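PDB 3IV7: alcohol dehydrogenase IV from Corynebacterium glutamicum, which probably acts as an NAD-dependent maleylacetate reductase of the iron-containing alcohol dehydrogenase family. Local coordinates for residues His71-Arg81 and Gly132-Thr140; Ala187-Ala195 and Leu228-Ala236. One frame throughout, in Å; residues are numbered along the deposited sequence.

Interaction 1: residues His71-Arg81 and Gly132-Thr140; sequences HVPIEVAERAR and GLTEAARKT
Thr134 meets the 71-74 backbone with all three of its polar atoms. Its N donates to Val72 O (2.9 Å, N-H...O angle 158°), and its carbonyl O accepts from Ile74 N (2.9 Å), so the two bonds flank Pro73 and form a single beta bridge, Pro73 with Thr134. The hydroxyl adds a third bond, Thr134 OG1 to His71 O at 2.7 Å, tilted from the carbonyl plane; OG1 is placed there by a first torsion of -58°, which sets it beside its own backbone N. Two CA-H...O contacts, Leu133 CA to Val72 O and Pro73 CA to Thr134 O, accompany the bridge. Two waters also span the contact directly, one joining Glu75 OE1 to Thr134 O and the other Glu75 OE2 to Ala136 N.

Leu133 supplies the apolar part. Its CB starts away from 71-81, but the branch end swings back, CD2 lying 3.8 Å from Val72 CG1 and 4.0 Å from Ala77 CB, while CD1 reaches the edge of the Arg81 guanidinium. Ile74 CG2 runs alongside the extended Glu135, 3.9 Å from its CG, both side chains pointing the same way. Beside the Thr134 hydroxyl, Lys139 CD passes 3.7 Å from His71 O.

Farther out, Arg81 NH1 makes a salt bridge with Glu78 OE2, which lies in the guanidinium plane; NE bonds to Ala106 O, and Ala77 CB sits over one guanidinium face. His71 NE2 is bonded to Asn253.

Pro73 is the N-cap residue of helix 74-86, which packs on helix 98-111 through Ala77, Ala80 and Arg81; the strand partner is the hairpin 130-135/138-143, closed by a type I' turn from Glu135 to Arg138.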
loop_
_atom_site.group_PDB
_atom_site.type_symbol
_atom_site.label_atom_id
_atom_site.label_comp_id
_atom_site.label_asym_id
_atom_site.label_seq_id
_atom_site.Cartn_x
_atom_site.Cartn_y
_atom_site.Cartn_z
ATOM N N HIS A 71 22.565 13.370 11.742
ATOM C CA HIS A 71 21.696 13.623 12.932
ATOM C C HIS A 71 20.928 14.972 12.867
ATOM O O HIS A 71 20.247 15.347 13.826
ATOM C CB HIS A 71 22.495 13.520 14.243
ATOM C CG HIS A 71 23.319 12.277 14.361
ATOM N ND1 HIS A 71 22.774 11.014 14.298
ATOM C CD2 HIS A 71 24.642 12.104 14.627
ATOM C CE1 HIS A 71 23.732 10.115 14.461
ATOM N NE2 HIS A 71 24.876 10.751 14.664
ATOM N N VAL A 72 21.048 15.673 11.741
ATOM C CA VAL A 72 20.389 16.973 11.500
ATOM C C VAL A 72 20.382 17.896 12.721
ATOM O O VAL A 72 19.379 17.995 13.432
ATOM C CB VAL A 72 18.939 16.799 10.932
ATOM C CG1 VAL A 72 18.420 18.129 10.298
ATOM C CG2 VAL A 72 18.903 15.692 9.882
ATOM N N PRO A 73 21.525 18.562 12.977
ATOM C CA PRO A 73 21.586 19.539 14.035
ATOM C C PRO A 73 20.611 20.635 13.757
ATOM O O PRO A 73 20.447 21.026 12.611
ATOM C CB PRO A 73 23.029 20.081 13.949
ATOM C CG PRO A 73 23.806 18.967 13.310
ATOM C CD PRO A 73 22.846 18.320 12.358
ATOM N N ILE A 74 20.010 21.168 14.814
ATOM C CA ILE A 74 19.000 22.172 14.688
ATOM C C ILE A 74 19.551 23.416 14.027
ATOM O O ILE A 74 18.858 24.046 13.244
ATOM C CB ILE A 74 18.361 22.536 16.069
ATOM C CG1 ILE A 74 17.167 23.506 15.871
ATOM C CG2 ILE A 74 19.422 23.169 17.022
ATOM C CD1 ILE A 74 16.060 22.982 14.887
ATOM N N GLU A 75 20.828 23.731 14.284
ATOM C CA GLU A 75 21.462 24.903 13.671
ATOM C C GLU A 75 21.607 24.723 12.138
ATOM O O GLU A 75 21.528 25.677 11.375
ATOM C CB GLU A 75 22.836 25.179 14.289
ATOM C CG GLU A 75 22.837 25.405 15.865
ATOM C CD GLU A 75 22.887 24.078 16.661
ATOM O OE1 GLU A 75 22.897 23.001 16.037
ATOM O OE2 GLU A 75 22.927 24.120 17.904
ATOM N N VAL A 76 21.859 23.514 11.718
ATOM C CA VAL A 76 21.968 23.209 10.292
ATOM C C VAL A 76 20.556 23.256 9.645
ATOM O O VAL A 76 20.375 23.795 8.570
ATOM C CB VAL A 76 22.644 21.838 10.101
ATOM C CG1 VAL A 76 22.605 21.378 8.629
ATOM C CG2 VAL A 76 24.121 21.897 10.662
ATOM N N ALA A 77 19.560 22.698 10.337
ATOM C CA ALA A 77 18.184 22.767 9.860
ATOM C C ALA A 77 17.756 24.247 9.738
ATOM O O ALA A 77 17.196 24.659 8.707
ATOM C CB ALA A 77 17.258 22.011 10.803
ATOM N N GLU A 78 18.085 25.054 10.754
ATOM C CA GLU A 78 17.698 26.482 10.763
ATOM C C GLU A 78 18.313 27.280 9.603
ATOM O O GLU A 78 17.621 28.093 8.988
ATOM C CB GLU A 78 18.001 27.147 12.116
ATOM C CG GLU A 78 17.003 26.755 13.216
ATOM C CD GLU A 78 15.619 27.359 12.990
ATOM O OE1 GLU A 78 15.451 28.548 13.260
ATOM O OE2 GLU A 78 14.697 26.642 12.559
ATOM N N ARG A 79 19.600 27.053 9.309
ATOM C CA ARG A 79 20.227 27.670 8.109
ATOM C C ARG A 79 19.540 27.227 6.822
ATOM O O ARG A 79 19.240 28.049 5.981
ATOM C CB ARG A 79 21.716 27.338 8.025
ATOM C CG ARG A 79 22.589 28.205 8.939
ATOM C CD ARG A 79 24.085 27.946 8.695
ATOM N NE ARG A 79 24.516 26.603 9.127
ATOM C CZ ARG A 79 24.854 26.277 10.382
ATOM N NH1 ARG A 79 24.737 27.152 11.373
ATOM N NH2 ARG A 79 25.247 25.057 10.656
ATOM N N ALA A 80 19.287 25.921 6.678
ATOM C CA ALA A 80 18.617 25.401 5.456
ATOM C C ALA A 80 17.224 26.011 5.280
ATOM O O ALA A 80 16.830 26.357 4.165
ATOM C CB ALA A 80 18.534 23.896 5.485
ATOM N N ARG A 81 16.498 26.192 6.384
ATOM C CA ARG A 81 15.138 26.737 6.311
ATOM C C ARG A 81 15.192 28.172 5.847
ATOM O O ARG A 81 14.353 28.596 5.077
ATOM C CB ARG A 81 14.426 26.658 7.674
ATOM C CG ARG A 81 13.999 25.254 8.069
ATOM C CD ARG A 81 13.851 25.104 9.572
ATOM N NE ARG A 81 13.426 23.732 9.977
ATOM C CZ ARG A 81 13.442 23.280 11.238
ATOM N NH1 ARG A 81 13.907 24.038 12.217
ATOM N NH2 ARG A 81 13.033 22.050 11.514
ATOM N N GLY A 132 13.959 13.798 12.307
ATOM C CA GLY A 132 14.905 13.783 13.379
ATOM C C GLY A 132 15.667 15.080 13.460
ATOM O O GLY A 132 15.957 15.730 12.435
ATOM N N LEU A 133 15.948 15.488 14.684
ATOM C CA LEU A 133 16.724 16.671 14.947
ATOM C C LEU A 133 17.610 16.451 16.144
ATOM O O LEU A 133 17.215 15.765 17.093
ATOM C CB LEU A 133 15.796 17.846 15.245
ATOM C CG LEU A 133 14.954 18.375 14.087
ATOM C CD1 LEU A 133 13.916 19.354 14.610
ATOM C CD2 LEU A 133 15.871 19.040 13.012
ATOM N N THR A 134 18.767 17.121 16.151
ATOM C CA THR A 134 19.636 17.127 17.294
ATOM C C THR A 134 19.799 18.526 17.843
ATOM O O THR A 134 20.274 19.434 17.153
ATOM C CB THR A 134 21.013 16.517 16.975
ATOM O OG1 THR A 134 20.824 15.171 16.504
ATOM C CG2 THR A 134 21.868 16.485 18.228
ATOM N N GLU A 135 19.388 18.707 19.088
ATOM C CA GLU A 135 19.484 19.998 19.737
ATOM C C GLU A 135 20.031 19.788 21.132
ATOM O O GLU A 135 19.617 18.857 21.820
ATOM C CB GLU A 135 18.099 20.670 19.804
ATOM C CG GLU A 135 18.072 21.993 20.515
ATOM C CD GLU A 135 16.692 22.706 20.407
ATOM O OE1 GLU A 135 15.900 22.425 19.456
ATOM O OE2 GLU A 135 16.402 23.504 21.289
ATOM N N ALA A 136 20.960 20.651 21.529
ATOM C CA ALA A 136 21.533 20.640 22.878
ATOM C C ALA A 136 22.056 19.257 23.257
ATOM O O ALA A 136 21.845 18.802 24.376
ATOM C CB ALA A 136 20.473 21.151 23.936
ATOM N N ALA A 137 22.723 18.595 22.298
ATOM C CA ALA A 137 23.318 17.257 22.503
ATOM C C ALA A 137 22.269 16.168 22.687
ATOM O O ALA A 137 22.517 15.171 23.336
ATOM C CB ALA A 137 24.285 17.279 23.718
ATOM N N ARG A 138 21.107 16.345 22.094
ATOM C CA ARG A 138 20.031 15.387 22.239
ATOM C C ARG A 138 19.363 15.205 20.912
ATOM O O ARG A 138 18.969 16.177 20.284
ATOM C CB ARG A 138 19.022 15.921 23.282
ATOM C CG ARG A 138 17.688 15.164 23.396
ATOM C CD ARG A 138 16.982 15.634 24.642
ATOM N NE ARG A 138 15.585 15.235 24.756
ATOM C CZ ARG A 138 14.553 15.915 24.249
ATOM N NH1 ARG A 138 14.746 16.967 23.457
ATOM N NH2 ARG A 138 13.319 15.520 24.512
ATOM N N LYS A 139 19.271 13.948 20.470
ATOM C CA LYS A 139 18.657 13.613 19.229
ATOM C C LYS A 139 17.286 13.068 19.523
ATOM O O LYS A 139 17.133 12.229 20.380
ATOM C CB LYS A 139 19.515 12.543 18.519
ATOM C CG LYS A 139 18.849 11.865 17.326
ATOM C CD LYS A 139 18.840 12.725 16.081
ATOM C CE LYS A 139 18.468 11.901 14.839
ATOM N NZ LYS A 139 17.126 11.286 14.967
ATOM N N THR A 140 16.274 13.569 18.855
ATOM C CA THR A 140 14.956 12.971 18.982
ATOM C C THR A 140 14.340 12.847 17.628
ATOM O O THR A 140 14.841 13.429 16.656
ATOM C CB THR A 140 14.018 13.801 19.930
ATOM O OG1 THR A 140 13.621 14.986 19.274
ATOM C CG2 THR A 140 14.731 14.146 21.233
HETATM O O HOH W 1 21.778 22.812 20.124
HETATM O O HOH W 2 22.650 20.467 17.681
#

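Interaction 2: residues Ala187-Ala195 and Leu228-Ala236; sequences ADPINAVLA and LAAVSFASA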
loop_
_atom_site.group_PDB
_atom_site.type_symbol
_atom_site.label_atom_id
_atom_site.label_comp_id
_atom_site.label_asym_id
_atom_site.label_seq_id
_atom_site.Cartn_x
_atom_site.Cartn_y
_atom_site.Cartn_z
ATOM N N ALA A 187 1.392 -2.922 14.107
ATOM C CA ALA A 187 1.400 -3.952 13.116
ATOM C C ALA A 187 -0.046 -4.197 12.682
ATOM O O ALA A 187 -0.961 -4.235 13.515
ATOM C CB ALA A 187 2.018 -5.278 13.715
ATOM N N ASP A 188 -0.253 -4.375 11.387
ATOM C CA ASP A 188 -1.604 -4.748 10.865
ATOM C C ASP A 188 -1.390 -5.598 9.596
ATOM O O ASP A 188 -0.257 -5.793 9.196
ATOM C CB ASP A 188 -2.477 -3.494 10.631
ATOM C CG ASP A 188 -1.979 -2.614 9.464
ATOM O OD1 ASP A 188 -1.567 -3.177 8.410
ATOM O OD2 ASP A 188 -2.062 -1.348 9.593
ATOM N N PRO A 189 -2.473 -6.131 8.991
ATOM C CA PRO A 189 -2.269 -7.052 7.874
ATOM C C PRO A 189 -1.676 -6.444 6.635
ATOM O O PRO A 189 -1.048 -7.171 5.844
ATOM C CB PRO A 189 -3.697 -7.591 7.577
ATOM C CG PRO A 189 -4.429 -7.446 8.849
ATOM C CD PRO A 189 -3.851 -6.222 9.539
ATOM N N ILE A 190 -1.863 -5.132 6.452
ATOM C CA ILE A 190 -1.367 -4.432 5.273
ATOM C C ILE A 190 0.116 -4.135 5.424
ATOM O O ILE A 190 0.903 -4.478 4.542
ATOM C CB ILE A 190 -2.145 -3.143 5.013
ATOM C CG1 ILE A 190 -3.609 -3.490 4.739
ATOM C CG2 ILE A 190 -1.509 -2.360 3.795
ATOM C CD1 ILE A 190 -4.574 -2.375 4.929
ATOM N N ASN A 191 0.521 -3.481 6.526
ATOM C CA ASN A 191 1.943 -3.259 6.712
ATOM C C ASN A 191 2.715 -4.608 6.826
ATOM O O ASN A 191 3.883 -4.685 6.459
ATOM C CB ASN A 191 2.273 -2.266 7.843
ATOM C CG ASN A 191 1.693 -2.660 9.202
ATOM O OD1 ASN A 191 1.881 -3.774 9.669
ATOM N ND2 ASN A 191 1.097 -1.674 9.901
ATOM N N ALA A 192 2.031 -5.659 7.296
ATOM C CA ALA A 192 2.620 -6.988 7.348
ATOM C C ALA A 192 2.934 -7.501 5.939
ATOM O O ALA A 192 4.044 -7.984 5.685
ATOM C CB ALA A 192 1.707 -7.945 8.053
ATOM N N VAL A 193 1.964 -7.425 5.022
ATOM C CA VAL A 193 2.201 -7.963 3.682
ATOM C C VAL A 193 3.279 -7.145 2.969
ATOM O O VAL A 193 4.169 -7.709 2.314
ATOM C CB VAL A 193 0.929 -8.081 2.851
ATOM C CG1 VAL A 193 0.483 -6.743 2.370
ATOM C CG2 VAL A 193 1.174 -9.050 1.670
ATOM N N LEU A 194 3.293 -5.836 3.198
ATOM C CA LEU A 194 4.342 -4.989 2.608
ATOM C C LEU A 194 5.722 -5.343 3.191
ATOM O O LEU A 194 6.677 -5.421 2.464
ATOM C CB LEU A 194 4.029 -3.495 2.793
ATOM C CG LEU A 194 2.737 -3.026 2.075
ATOM C CD1 LEU A 194 2.454 -1.557 2.345
ATOM C CD2 LEU A 194 2.823 -3.293 0.557
ATOM N N ALA A 195 5.804 -5.553 4.512
ATOM C CA ALA A 195 7.060 -5.906 5.145
ATOM C C ALA A 195 7.625 -7.206 4.561
ATOM O O ALA A 195 8.795 -7.289 4.310
ATOM C CB ALA A 195 6.898 -6.033 6.643
ATOM N N LEU A 228 9.372 -0.650 0.152
ATOM C CA LEU A 228 8.289 -1.364 0.865
ATOM C C LEU A 228 8.587 -1.581 2.348
ATOM O O LEU A 228 7.695 -1.500 3.191
ATOM C CB LEU A 228 7.952 -2.654 0.162
ATOM C CG LEU A 228 7.273 -2.362 -1.199
ATOM C CD1 LEU A 228 6.813 -3.596 -1.770
ATOM C CD2 LEU A 228 6.097 -1.378 -1.021
ATOM N N ALA A 229 9.844 -1.810 2.676
ATOM C CA ALA A 229 10.238 -1.935 4.078
ATOM C C ALA A 229 9.843 -0.679 4.859
ATOM O O ALA A 229 9.324 -0.764 5.968
ATOM C CB ALA A 229 11.739 -2.163 4.176
ATOM N N ALA A 230 10.169 0.488 4.282
ATOM C CA ALA A 230 9.947 1.772 4.933
ATOM C C ALA A 230 8.470 2.147 4.997
ATOM O O ALA A 230 7.995 2.653 6.030
ATOM C CB ALA A 230 10.777 2.878 4.235
ATOM N N VAL A 231 7.730 1.861 3.922
ATOM C CA VAL A 231 6.288 2.082 3.915
ATOM C C VAL A 231 5.602 1.235 5.017
ATOM O O VAL A 231 4.703 1.715 5.722
ATOM C CB VAL A 231 5.666 1.767 2.543
ATOM C CG1 VAL A 231 4.119 1.797 2.630
ATOM C CG2 VAL A 231 6.172 2.825 1.436
ATOM N N SER A 232 6.060 -0.010 5.177
ATOM C CA SER A 232 5.566 -0.884 6.232
ATOM C C SER A 232 5.859 -0.288 7.627
ATOM O O SER A 232 4.988 -0.218 8.494
ATOM C CB SER A 232 6.244 -2.253 6.123
ATOM O OG SER A 232 5.805 -3.100 7.178
ATOM N N PHE A 233 7.101 0.131 7.806
ATOM C CA PHE A 233 7.590 0.699 9.046
ATOM C C PHE A 233 6.900 2.030 9.407
ATOM O O PHE A 233 6.552 2.243 10.539
ATOM C CB PHE A 233 9.110 0.883 8.918
ATOM C CG PHE A 233 9.709 1.702 9.983
ATOM C CD1 PHE A 233 9.836 1.213 11.253
ATOM C CD2 PHE A 233 10.300 2.924 9.679
ATOM C CE1 PHE A 233 10.443 1.972 12.247
ATOM C CE2 PHE A 233 10.905 3.660 10.654
ATOM C CZ PHE A 233 10.968 3.178 11.943
ATOM N N ALA A 234 6.670 2.878 8.415
ATOM C CA ALA A 234 5.943 4.140 8.629
ATOM C C ALA A 234 4.570 3.852 9.235
ATOM O O ALA A 234 4.093 4.580 10.110
ATOM C CB ALA A 234 5.807 4.913 7.294
ATOM N N SER A 235 3.979 2.733 8.827
ATOM C CA SER A 235 2.701 2.305 9.352
ATOM C C SER A 235 2.813 1.558 10.690
ATOM O O SER A 235 2.055 1.832 11.615
ATOM C CB SER A 235 1.977 1.406 8.346
ATOM O OG SER A 235 0.794 0.830 8.930
ATOM N N ALA A 236 3.706 0.563 10.771
ATOM C CA ALA A 236 3.730 -0.334 11.955
ATOM C C ALA A 236 4.344 0.327 13.211
ATOM O O ALA A 236 4.086 -0.099 14.324
ATOM C CB ALA A 236 4.443 -1.624 11.638
#
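Helices 189-195 and 228-236 run nearly antiparallel at 156°, their axes 8.1 Å apart, and the nearest CA atoms, of Asn191 and Ser232, are 4.4 Å apart. At that point Ser232 OG donates to Asn191 O (2.6 Å), while Ala195 N reaches the same oxygen from the opposite face, so a helical carbonyl is gripped twice. Ala195 CB packs against the same hydroxyl, 3.2 Å from Ser232 OG; the small side chains are consistent with so close an approach. About one turn along 228-236, Ser235 OG receives Asn191 ND2 in the amide plane (2.7 Å, 174°). A chi1 of 57° turns the Asn191 amide back toward the helix start, where OD1 accepts from Asp188 N and ND2 also bonds to Asn186 O. Leu194 closes the other end, CD1 on Val231 CG1 at 3.8 Å and CD2 near Leu228 CD2, the two leucine side chains crossing at about a right angle. Asp188 OD1 accepts from Asn191 N (2.8 Å) and, weakly, from Ile190 N; its OD2 is held by His10 of strand 7-20. Asp188 and Asn191 thus make a capping box at the N-terminus of helix 189-211, within an antiparallel helix pair of the all-helical C-terminal part characteristic of iron-containing alcohol dehydrogenases.

In the fold
Interaction 1 closes before interaction 2 opens along the chain, and they lie in different halves of the enzyme: their centres are 28 Å apart, with about 11 Å between nearest atoms. The first belongs to the N-terminal alpha/beta part, built round a six-stranded parallel sheet, where it ties helix 74-86 to the separate hairpin 130-135/138-143. The second joins helices 189-211 and 216-236 in the helical part and sits nearer the chain's centre. Strand 7-20, an outermost strand of the parallel sheet within the chain, reaches interaction 2 through His10, while Asn253 of the helical part reaches interaction 1, so each contact has a partner from the other part of the chain.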